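Long-range contacts in N(G),N(G)-dimethylarginine dimethylaminohydrolase (Pseudomonas aeruginosa, PDB 1H70), which hydrolyses the methylated arginines N(G),N(G)-dimethyl-L-arginine and N(G)-monomethyl-L-arginine to L-citrulline, releasing dimethylamine or methylamine: residues 1-9 against 247-255; 66-74 against 115-126. The protein carries 1 engineered substitution. All coordinates share one frame; numbering follows the deposited sequence.

In the fold
The two contacts, whose centres lie about 11 Å apart, illustrate how residues distant in sequence come to share one active site. Contact 1 (1-9 with 247-255) joins the two ends of the chain, and contact 2 (66-74 with 115-126) is nested within the loop so closed. E66 ties them together: its OE1 lies 2.7 Å from S249 OG, a probable hydrogen bond, and its OE2 makes a salt bridge of 2.9 Å to R254 NH1. Further along, F255 CD2 packs on C71 CB. Both contacts reach citrulline, S250 at its ureido oxygen and E66 and D67 at its nitrogens, while D61, R86, R133 and I244 supply further hydrogen bonds.

Contact 1 of 2, residues 1-9 against 247-255; sequences FMFKHIIAR and GVSSMSLRF. Engineered in segment 247-255: S250 (natural residue Cys). With CIR (citrulline), chain B.
Strand 5-9 meets 253-254 in antiparallel register: I7 and L253 form a hydrogen-bonded pair, I7 N to L253 O and L253 N to I7 O both at 2.9 Å, and I6 opposes R254 in the non-hydrogen-bonded pair. At the C-terminus, the F255 carboxylate oxygen O accepts from both K4 N (2.7 Å) and H5 N, two residues facing one in a classic beta bulge. F255 holds its CG between its own N and carboxylate carbon (chi1 60°), and the ring swings back over strand 5-9: H5 CB sits above one face, 4.0 Å from the centroid, while I7 CD1 reaches the edge at CE2 (3.5 Å). The chain termini pair in one of the three-stranded mixed sheets of the alpha/beta propeller of the DDAH family, 5-9 lying between 253-254 and 49-53. R254 CB lies over one face of the F3 ring, 3.9 Å from its centroid, and the arginine bends so that NH2 donates within the guanidinium plane to S249 O (3.0 Å) and S252 OG, itself also hydrogen-bonded to Y39 OH. These two bonds brace the type I turn 249-252, which contains S250, engineered from the probable cysteine nucleophile; S250 OG hydrogen-bonds to citrulline O7 at 2.5 Å.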
loop_
_atom_site.group_PDB
_atom_site.type_symbol
_atom_site.label_atom_id
_atom_site.label_comp_id
_atom_site.label_asym_id
_atom_site.label_seq_id
_atom_site.Cartn_x
_atom_site.Cartn_y
_atom_site.Cartn_z
ATOM N N PHE A 1 17.319 8.010 4.642
ATOM C CA PHE A 1 16.433 7.208 5.539
ATOM C C PHE A 1 16.424 5.774 5.112
ATOM O O PHE A 1 16.862 5.462 4.020
ATOM C CB PHE A 1 15.024 7.792 5.687
ATOM C CG PHE A 1 13.856 7.231 4.911
ATOM C CD1 PHE A 1 12.815 6.603 5.582
ATOM C CD2 PHE A 1 13.759 7.370 3.537
ATOM C CE1 PHE A 1 11.698 6.151 4.902
ATOM C CE2 PHE A 1 12.639 6.934 2.854
ATOM C CZ PHE A 1 11.606 6.325 3.538
ATOM N N MET A 2 15.976 4.908 6.004
ATOM C CA MET A 2 15.881 3.491 5.712
ATOM C C MET A 2 14.789 2.893 6.607
ATOM O O MET A 2 14.633 3.265 7.776
ATOM C CB MET A 2 17.198 2.737 5.955
ATOM C CG MET A 2 18.362 3.087 4.998
ATOM S SD MET A 2 17.993 2.906 3.208
ATOM C CE MET A 2 19.290 3.859 2.502
ATOM N N PHE A 3 14.056 1.951 6.049
ATOM C CA PHE A 3 13.043 1.253 6.820
ATOM C C PHE A 3 13.737 0.216 7.698
ATOM O O PHE A 3 14.777 -0.326 7.301
ATOM C CB PHE A 3 12.089 0.531 5.879
ATOM C CG PHE A 3 11.146 1.428 5.127
ATOM C CD1 PHE A 3 10.866 1.171 3.786
ATOM C CD2 PHE A 3 10.515 2.487 5.755
ATOM C CE1 PHE A 3 9.982 1.967 3.097
ATOM C CE2 PHE A 3 9.630 3.309 5.064
ATOM C CZ PHE A 3 9.364 3.063 3.737
ATOM N N LYS A 4 13.171 -0.084 8.867
ATOM C CA LYS A 4 13.760 -1.094 9.734
ATOM C C LYS A 4 12.836 -2.303 9.809
ATOM O O LYS A 4 13.299 -3.401 10.081
ATOM C CB LYS A 4 13.987 -0.575 11.155
ATOM C CG LYS A 4 14.797 0.715 11.242
ATOM C CD LYS A 4 15.556 0.849 12.563
ATOM C CE LYS A 4 16.686 1.892 12.456
ATOM N NZ LYS A 4 16.247 3.326 12.550
ATOM N N HIS A 5 11.541 -2.078 9.585
ATOM C CA HIS A 5 10.554 -3.150 9.708
ATOM C C HIS A 5 9.467 -3.208 8.632
ATOM O O HIS A 5 9.078 -2.206 8.027
ATOM C CB HIS A 5 9.726 -2.995 10.998
ATOM C CG HIS A 5 10.493 -2.884 12.281
ATOM N ND1 HIS A 5 11.085 -3.966 12.889
ATOM C CD2 HIS A 5 10.694 -1.832 13.110
ATOM C CE1 HIS A 5 11.658 -3.583 14.020
ATOM N NE2 HIS A 5 11.432 -2.292 14.181
ATOM N N ILE A 6 8.922 -4.413 8.491
ATOM C CA ILE A 6 7.815 -4.716 7.631
ATOM C C ILE A 6 6.831 -5.577 8.426
ATOM O O ILE A 6 7.267 -6.406 9.227
ATOM C CB ILE A 6 8.382 -5.465 6.385
ATOM C CG1 ILE A 6 8.669 -4.369 5.334
ATOM C CG2 ILE A 6 7.482 -6.573 5.908
ATOM C CD1 ILE A 6 9.924 -4.485 4.611
ATOM N N ILE A 7 5.528 -5.342 8.233
ATOM C CA ILE A 7 4.482 -6.206 8.794
ATOM C C ILE A 7 3.716 -6.767 7.590
ATOM O O ILE A 7 3.432 -6.038 6.623
ATOM C CB ILE A 7 3.495 -5.466 9.714
ATOM C CG1 ILE A 7 4.222 -4.898 10.932
ATOM C CG2 ILE A 7 2.347 -6.376 10.134
ATOM C CD1 ILE A 7 3.443 -3.807 11.638
ATOM N N ALA A 8 3.349 -8.043 7.647
ATOM C CA ALA A 8 2.587 -8.694 6.563
ATOM C C ALA A 8 1.667 -9.722 7.203
ATOM O O ALA A 8 1.816 -10.018 8.407
ATOM C CB ALA A 8 3.520 -9.400 5.576
ATOM N N ARG A 9 0.749 -10.298 6.436
ATOM C CA ARG A 9 -0.132 -11.329 7.026
ATOM C C ARG A 9 -0.393 -12.410 5.997
ATOM O O ARG A 9 -0.746 -12.117 4.864
ATOM C CB ARG A 9 -1.441 -10.713 7.472
ATOM C CG ARG A 9 -2.421 -11.704 8.192
ATOM C CD ARG A 9 -3.812 -11.139 8.395
ATOM N NE ARG A 9 -3.872 -10.067 9.382
ATOM C CZ ARG A 9 -3.803 -10.228 10.695
ATOM N NH1 ARG A 9 -3.663 -11.442 11.229
ATOM N NH2 ARG A 9 -3.881 -9.154 11.487
ATOM N N GLY A 247 -1.662 -5.366 -4.879
ATOM C CA GLY A 247 -0.300 -5.569 -5.343
ATOM C C GLY A 247 0.708 -5.569 -4.200
ATOM O O GLY A 247 0.373 -5.811 -3.039
ATOM N N VAL A 248 1.959 -5.261 -4.547
ATOM C CA VAL A 248 3.027 -5.239 -3.583
ATOM C C VAL A 248 2.899 -4.153 -2.513
ATOM O O VAL A 248 3.329 -4.407 -1.414
ATOM C CB VAL A 248 4.435 -5.219 -4.246
ATOM C CG1 VAL A 248 4.652 -6.478 -5.084
ATOM C CG2 VAL A 248 4.651 -3.998 -5.115
ATOM N N SER A 249 2.333 -2.973 -2.785
ATOM C CA SER A 249 2.251 -1.981 -1.703
ATOM C C SER A 249 1.208 -2.450 -0.700
ATOM O O SER A 249 1.334 -2.288 0.497
ATOM C CB SER A 249 1.865 -0.576 -2.200
ATOM O OG SER A 249 0.468 -0.503 -2.394
ATOM N N SER A 250 0.178 -3.083 -1.224
ATOM C CA SER A 250 -0.977 -3.558 -0.458
ATOM C C SER A 250 -0.677 -4.574 0.613
ATOM O O SER A 250 -1.397 -4.647 1.616
ATOM C CB SER A 250 -1.928 -4.257 -1.445
ATOM O OG SER A 250 -1.924 -3.530 -2.673
ATOM N N MET A 251 0.331 -5.393 0.362
ATOM C CA MET A 251 0.645 -6.535 1.191
ATOM C C MET A 251 1.582 -6.307 2.367
ATOM O O MET A 251 1.950 -7.276 3.063
ATOM C CB MET A 251 1.099 -7.672 0.265
ATOM C CG MET A 251 -0.138 -8.194 -0.492
ATOM S SD MET A 251 0.188 -9.722 -1.413
ATOM C CE MET A 251 1.377 -9.023 -2.569
ATOM N N SER A 252 1.984 -5.055 2.612
ATOM C CA SER A 252 2.819 -4.840 3.791
ATOM C C SER A 252 2.683 -3.444 4.340
ATOM O O SER A 252 2.105 -2.570 3.692
ATOM C CB SER A 252 4.305 -5.139 3.553
ATOM O OG SER A 252 4.898 -4.476 2.433
ATOM N N LEU A 253 3.172 -3.305 5.572
ATOM C CA LEU A 253 3.333 -2.027 6.270
ATOM C C LEU A 253 4.865 -1.902 6.364
ATOM O O LEU A 253 5.532 -2.865 6.715
ATOM C CB LEU A 253 2.760 -2.093 7.681
ATOM C CG LEU A 253 1.343 -1.707 8.102
ATOM C CD1 LEU A 253 0.457 -1.084 7.098
ATOM C CD2 LEU A 253 0.637 -2.702 9.009
ATOM N N ARG A 254 5.421 -0.751 6.003
ATOM C CA ARG A 254 6.846 -0.506 5.924
ATOM C C ARG A 254 7.211 0.728 6.762
ATOM O O ARG A 254 6.665 1.789 6.520
ATOM C CB ARG A 254 7.196 -0.242 4.455
ATOM C CG ARG A 254 6.855 -1.414 3.553
ATOM C CD ARG A 254 6.850 -1.102 2.041
ATOM N NE ARG A 254 5.685 -0.261 1.696
ATOM C CZ ARG A 254 4.450 -0.693 1.446
ATOM N NH1 ARG A 254 3.534 0.229 1.097
ATOM N NH2 ARG A 254 4.105 -1.984 1.518
ATOM N N PHE A 255 8.095 0.581 7.743
ATOM C CA PHE A 255 8.470 1.686 8.618
ATOM C C PHE A 255 9.798 1.491 9.352
ATOM O O PHE A 255 10.523 0.531 9.047
ATOM C CB PHE A 255 7.345 1.929 9.642
ATOM C CG PHE A 255 7.031 0.742 10.536
ATOM C CD1 PHE A 255 7.586 0.629 11.796
ATOM C CD2 PHE A 255 6.175 -0.253 10.104
ATOM C CE1 PHE A 255 7.307 -0.472 12.608
ATOM C CE2 PHE A 255 5.865 -1.336 10.915
ATOM C CZ PHE A 255 6.437 -1.440 12.185
ATOM O OXT PHE A 255 10.099 2.305 10.237
HETATM C C CIR B . -10.249 -4.665 -1.500
HETATM O O CIR B . -10.283 -3.941 -0.459
HETATM O OXT CIR B . -11.149 -4.509 -2.424
HETATM C CA CIR B . -9.129 -5.652 -1.696
HETATM N N CIR B . -9.601 -6.788 -2.510
HETATM C C3 CIR B . -7.927 -4.951 -2.376
HETATM C C4 CIR B . -7.308 -3.930 -1.403
HETATM C C5 CIR B . -6.154 -3.220 -2.089
HETATM N N6 CIR B . -5.491 -2.285 -1.169
HETATM C C7 CIR B . -4.361 -1.645 -1.423
HETATM O O7 CIR B . -3.731 -1.782 -2.483
HETATM N N8 CIR B . -3.870 -0.822 -0.476
#

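Contact 2 of 2, residues 66-74 against 115-126; sequences EDPVLCTSR and EAGDIMMVGDHF. With CIR (citrulline), chain B.
D67 carries its carboxylate beside its own backbone N (chi1 -59°), whereas E66 extends with CG on the far side from its N (chi1 168°), and the two acids converge on G117 and the ureido end of citrulline. D67 OD1 accepts from G117 N, met nearly along the C-O axis at 2.9 Å, and also from citrulline N8; OD2 takes citrulline N6 at 2.8 Å and has R86 as a salt-bridge partner. E66 OE1 provides a second acceptor for N8, at 3.1 Å; it also pairs with S249 OG, and OE2 has salt bridges to R254 and K165. D67 grips the opposite segment through its backbone too: A116 N points almost straight at D67 O (3.0 Å), on a lone pair in the carbonyl plane. The A116 methyl touches the carbonyl oxygens of E66 and V69, and G117, which has no side chain, brings its CA within 3.3 Å of citrulline N8. E115, whose carboxylate is held by H163 and R133, brings its CB alongside D67.

Away from the pocket the contact turns apolar. L70 lays CD1 on I119 CG2 (3.9 Å), the side chains crossing at about a right angle, and directs CD2 to F126 CD2. T72 brings its methyl CG2 to F126 CZ at 3.6 Å, while its OG1 accepts from R74 N in an ST turn and has C75 as a further partner. Helix 136-148 packs against both segments through M142 and L146. The polar end belongs to the central substrate pocket of the DDAH alpha/beta propeller, where paired acids receive the guanidino-derived nitrogens of the product.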
loop_
_atom_site.group_PDB
_atom_site.type_symbol
_atom_site.label_atom_id
_atom_site.label_comp_id
_atom_site.label_asym_id
_atom_site.label_seq_id
_atom_site.Cartn_x
_atom_site.Cartn_y
_atom_site.Cartn_z
ATOM N N GLU A 66 -1.809 -3.147 4.313
ATOM C CA GLU A 66 -1.614 -1.722 4.078
ATOM C C GLU A 66 -2.845 -0.904 4.468
ATOM O O GLU A 66 -2.682 0.180 4.973
ATOM C CB GLU A 66 -1.308 -1.465 2.594
ATOM C CG GLU A 66 -1.362 -0.002 2.180
ATOM C CD GLU A 66 -0.467 0.304 0.999
ATOM O OE1 GLU A 66 -0.920 0.115 -0.151
ATOM O OE2 GLU A 66 0.673 0.738 1.205
ATOM N N ASP A 67 -4.060 -1.401 4.252
ATOM C CA ASP A 67 -5.249 -0.559 4.501
ATOM C C ASP A 67 -5.625 -0.214 5.943
ATOM O O ASP A 67 -5.979 0.930 6.235
ATOM C CB ASP A 67 -6.419 -1.091 3.675
ATOM C CG ASP A 67 -6.083 -1.078 2.212
ATOM O OD1 ASP A 67 -5.608 -0.008 1.727
ATOM O OD2 ASP A 67 -6.252 -2.082 1.518
ATOM N N PRO A 68 -5.573 -1.165 6.872
ATOM C CA PRO A 68 -5.968 -0.885 8.258
ATOM C C PRO A 68 -5.075 0.034 9.097
ATOM O O PRO A 68 -5.498 0.399 10.195
ATOM C CB PRO A 68 -6.055 -2.277 8.902
ATOM C CG PRO A 68 -5.371 -3.224 7.970
ATOM C CD PRO A 68 -5.266 -2.587 6.637
ATOM N N VAL A 69 -3.883 0.433 8.654
ATOM C CA VAL A 69 -3.016 1.261 9.465
ATOM C C VAL A 69 -2.079 2.087 8.607
ATOM O O VAL A 69 -1.725 1.694 7.498
ATOM C CB VAL A 69 -2.014 0.445 10.348
ATOM C CG1 VAL A 69 -1.491 1.330 11.493
ATOM C CG2 VAL A 69 -2.572 -0.861 10.894
ATOM N N LEU A 70 -1.689 3.238 9.140
ATOM C CA LEU A 70 -0.648 4.055 8.537
ATOM C C LEU A 70 0.476 4.157 9.563
ATOM O O LEU A 70 0.290 4.738 10.632
ATOM C CB LEU A 70 -1.136 5.460 8.193
ATOM C CG LEU A 70 -0.052 6.343 7.576
ATOM C CD1 LEU A 70 0.245 5.884 6.142
ATOM C CD2 LEU A 70 -0.472 7.847 7.627
ATOM N N CYS A 71 1.642 3.607 9.238
ATOM C CA CYS A 71 2.785 3.687 10.144
ATOM C C CYS A 71 3.740 4.777 9.669
ATOM O O CYS A 71 4.193 4.725 8.536
ATOM C CB CYS A 71 3.533 2.360 10.135
ATOM S SG CYS A 71 2.461 1.035 10.703
ATOM N N THR A 72 4.051 5.732 10.533
ATOM C CA THR A 72 5.001 6.784 10.184
ATOM C C THR A 72 6.207 6.713 11.115
ATOM O O THR A 72 6.316 5.812 11.937
ATOM C CB THR A 72 4.356 8.195 10.260
ATOM O OG1 THR A 72 4.275 8.606 11.637
ATOM C CG2 THR A 72 2.921 8.175 9.732
ATOM N N SER A 73 7.140 7.658 10.999
ATOM C CA SER A 73 8.302 7.656 11.890
ATOM C C SER A 73 7.985 8.240 13.253
ATOM O O SER A 73 8.809 8.159 14.172
ATOM C CB SER A 73 9.417 8.517 11.281
ATOM O OG SER A 73 8.877 9.801 11.007
ATOM N N ARG A 74 6.810 8.838 13.391
ATOM C CA ARG A 74 6.422 9.491 14.636
ATOM C C ARG A 74 5.277 8.806 15.370
ATOM O O ARG A 74 5.160 8.946 16.589
ATOM C CB ARG A 74 5.986 10.934 14.365
ATOM C CG ARG A 74 6.912 11.730 13.447
ATOM C CD ARG A 74 7.893 12.630 14.157
ATOM N NE ARG A 74 8.846 13.201 13.211
ATOM C CZ ARG A 74 8.750 14.384 12.606
ATOM N NH1 ARG A 74 7.721 15.189 12.817
ATOM N NH2 ARG A 74 9.709 14.767 11.767
ATOM N N GLU A 115 -8.658 4.229 4.194
ATOM C CA GLU A 115 -7.926 2.989 3.907
ATOM C C GLU A 115 -6.563 3.497 3.459
ATOM O O GLU A 115 -6.491 4.279 2.514
ATOM C CB GLU A 115 -8.587 2.078 2.858
ATOM C CG GLU A 115 -9.816 1.392 3.442
ATOM C CD GLU A 115 -10.643 0.587 2.457
ATOM O OE1 GLU A 115 -10.138 0.255 1.362
ATOM O OE2 GLU A 115 -11.797 0.267 2.814
ATOM N N ALA A 116 -5.500 3.044 4.141
ATOM C CA ALA A 116 -4.152 3.562 3.896
ATOM C C ALA A 116 -3.546 3.351 2.520
ATOM O O ALA A 116 -2.520 3.957 2.202
ATOM C CB ALA A 116 -3.160 3.119 5.003
ATOM N N GLY A 117 -4.174 2.547 1.670
ATOM C CA GLY A 117 -3.720 2.388 0.285
ATOM C C GLY A 117 -3.924 3.704 -0.465
ATOM O O GLY A 117 -3.357 3.942 -1.528
ATOM N N ASP A 118 -4.764 4.577 0.107
ATOM C CA ASP A 118 -5.037 5.898 -0.446
ATOM C C ASP A 118 -3.977 6.914 -0.024
ATOM O O ASP A 118 -4.055 8.081 -0.396
ATOM C CB ASP A 118 -6.398 6.409 0.027
ATOM C CG ASP A 118 -7.542 5.976 -0.866
ATOM O OD1 ASP A 118 -7.415 6.152 -2.107
ATOM O OD2 ASP A 118 -8.606 5.490 -0.376
ATOM N N ILE A 119 -3.007 6.458 0.771
ATOM C CA ILE A 119 -1.971 7.363 1.296
ATOM C C ILE A 119 -0.586 7.088 0.760
ATOM O O ILE A 119 -0.027 5.989 0.897
ATOM C CB ILE A 119 -1.984 7.348 2.849
ATOM C CG1 ILE A 119 -3.374 7.732 3.355
ATOM C CG2 ILE A 119 -0.947 8.386 3.413
ATOM C CD1 ILE A 119 -3.577 7.566 4.873
ATOM N N MET A 120 0.032 8.135 0.194
ATOM C CA MET A 120 1.386 8.043 -0.329
ATOM C C MET A 120 2.358 8.965 0.439
ATOM O O MET A 120 2.179 10.160 0.435
ATOM C CB MET A 120 1.414 8.437 -1.810
ATOM C CG MET A 120 2.788 8.225 -2.449
ATOM S SD MET A 120 2.850 8.570 -4.215
ATOM C CE MET A 120 2.321 10.318 -4.232
ATOM N N MET A 121 3.360 8.382 1.094
ATOM C CA MET A 121 4.330 9.112 1.907
ATOM C C MET A 121 5.511 9.573 1.080
ATOM O O MET A 121 6.208 8.747 0.461
ATOM C CB MET A 121 4.845 8.199 3.020
ATOM C CG MET A 121 5.962 8.791 3.864
ATOM S SD MET A 121 6.435 7.713 5.278
ATOM C CE MET A 121 7.469 6.533 4.384
ATOM N N VAL A 122 5.741 10.882 1.082
ATOM C CA VAL A 122 6.883 11.471 0.364
ATOM C C VAL A 122 7.593 12.340 1.374
ATOM O O VAL A 122 7.155 13.460 1.586
ATOM C CB VAL A 122 6.459 12.352 -0.831
ATOM C CG1 VAL A 122 7.713 12.881 -1.593
ATOM C CG2 VAL A 122 5.576 11.555 -1.763
ATOM N N GLY A 123 8.645 11.820 2.004
ATOM C CA GLY A 123 9.322 12.588 3.047
ATOM C C GLY A 123 8.353 12.716 4.203
ATOM O O GLY A 123 7.748 11.711 4.616
ATOM N N ASP A 124 8.157 13.925 4.720
ATOM C CA ASP A 124 7.206 14.091 5.829
ATOM C C ASP A 124 5.811 14.526 5.339
ATOM O O ASP A 124 4.929 14.861 6.150
ATOM C CB ASP A 124 7.742 15.080 6.864
ATOM C CG ASP A 124 9.034 14.632 7.511
ATOM O OD1 ASP A 124 9.245 13.413 7.732
ATOM O OD2 ASP A 124 9.895 15.483 7.854
ATOM N N HIS A 125 5.596 14.504 4.022
ATOM C CA HIS A 125 4.302 14.876 3.447
ATOM C C HIS A 125 3.527 13.620 3.081
ATOM O O HIS A 125 4.114 12.668 2.547
ATOM C CB HIS A 125 4.409 15.768 2.202
ATOM C CG HIS A 125 3.099 16.378 1.817
ATOM N ND1 HIS A 125 2.601 17.506 2.438
ATOM C CD2 HIS A 125 2.153 15.991 0.924
ATOM C CE1 HIS A 125 1.414 17.801 1.926
ATOM N NE2 HIS A 125 1.126 16.900 0.998
ATOM N N PHE A 126 2.230 13.626 3.373
ATOM C CA PHE A 126 1.372 12.468 3.060
ATOM C C PHE A 126 0.253 12.854 2.115
ATOM O O PHE A 126 -0.604 13.661 2.468
ATOM C CB PHE A 126 0.800 11.852 4.347
ATOM C CG PHE A 126 1.845 11.203 5.224
ATOM C CD1 PHE A 126 2.644 11.980 6.056
ATOM C CD2 PHE A 126 2.046 9.841 5.193
ATOM C CE1 PHE A 126 3.618 11.368 6.860
ATOM C CE2 PHE A 126 3.003 9.226 5.973
ATOM C CZ PHE A 126 3.800 10.011 6.811
HETATM C C CIR B . -10.249 -4.665 -1.500
HETATM O O CIR B . -10.283 -3.941 -0.459
HETATM O OXT CIR B . -11.149 -4.509 -2.424
HETATM C CA CIR B . -9.129 -5.652 -1.696
HETATM N N CIR B . -9.601 -6.788 -2.510
HETATM C C3 CIR B . -7.927 -4.951 -2.376
HETATM C C4 CIR B . -7.308 -3.930 -1.403
HETATM C C5 CIR B . -6.154 -3.220 -2.089
HETATM N N6 CIR B . -5.491 -2.285 -1.169
HETATM C C7 CIR B . -4.361 -1.645 -1.423
HETATM O O7 CIR B . -3.731 -1.782 -2.483
HETATM N N8 CIR B . -3.870 -0.822 -0.476
#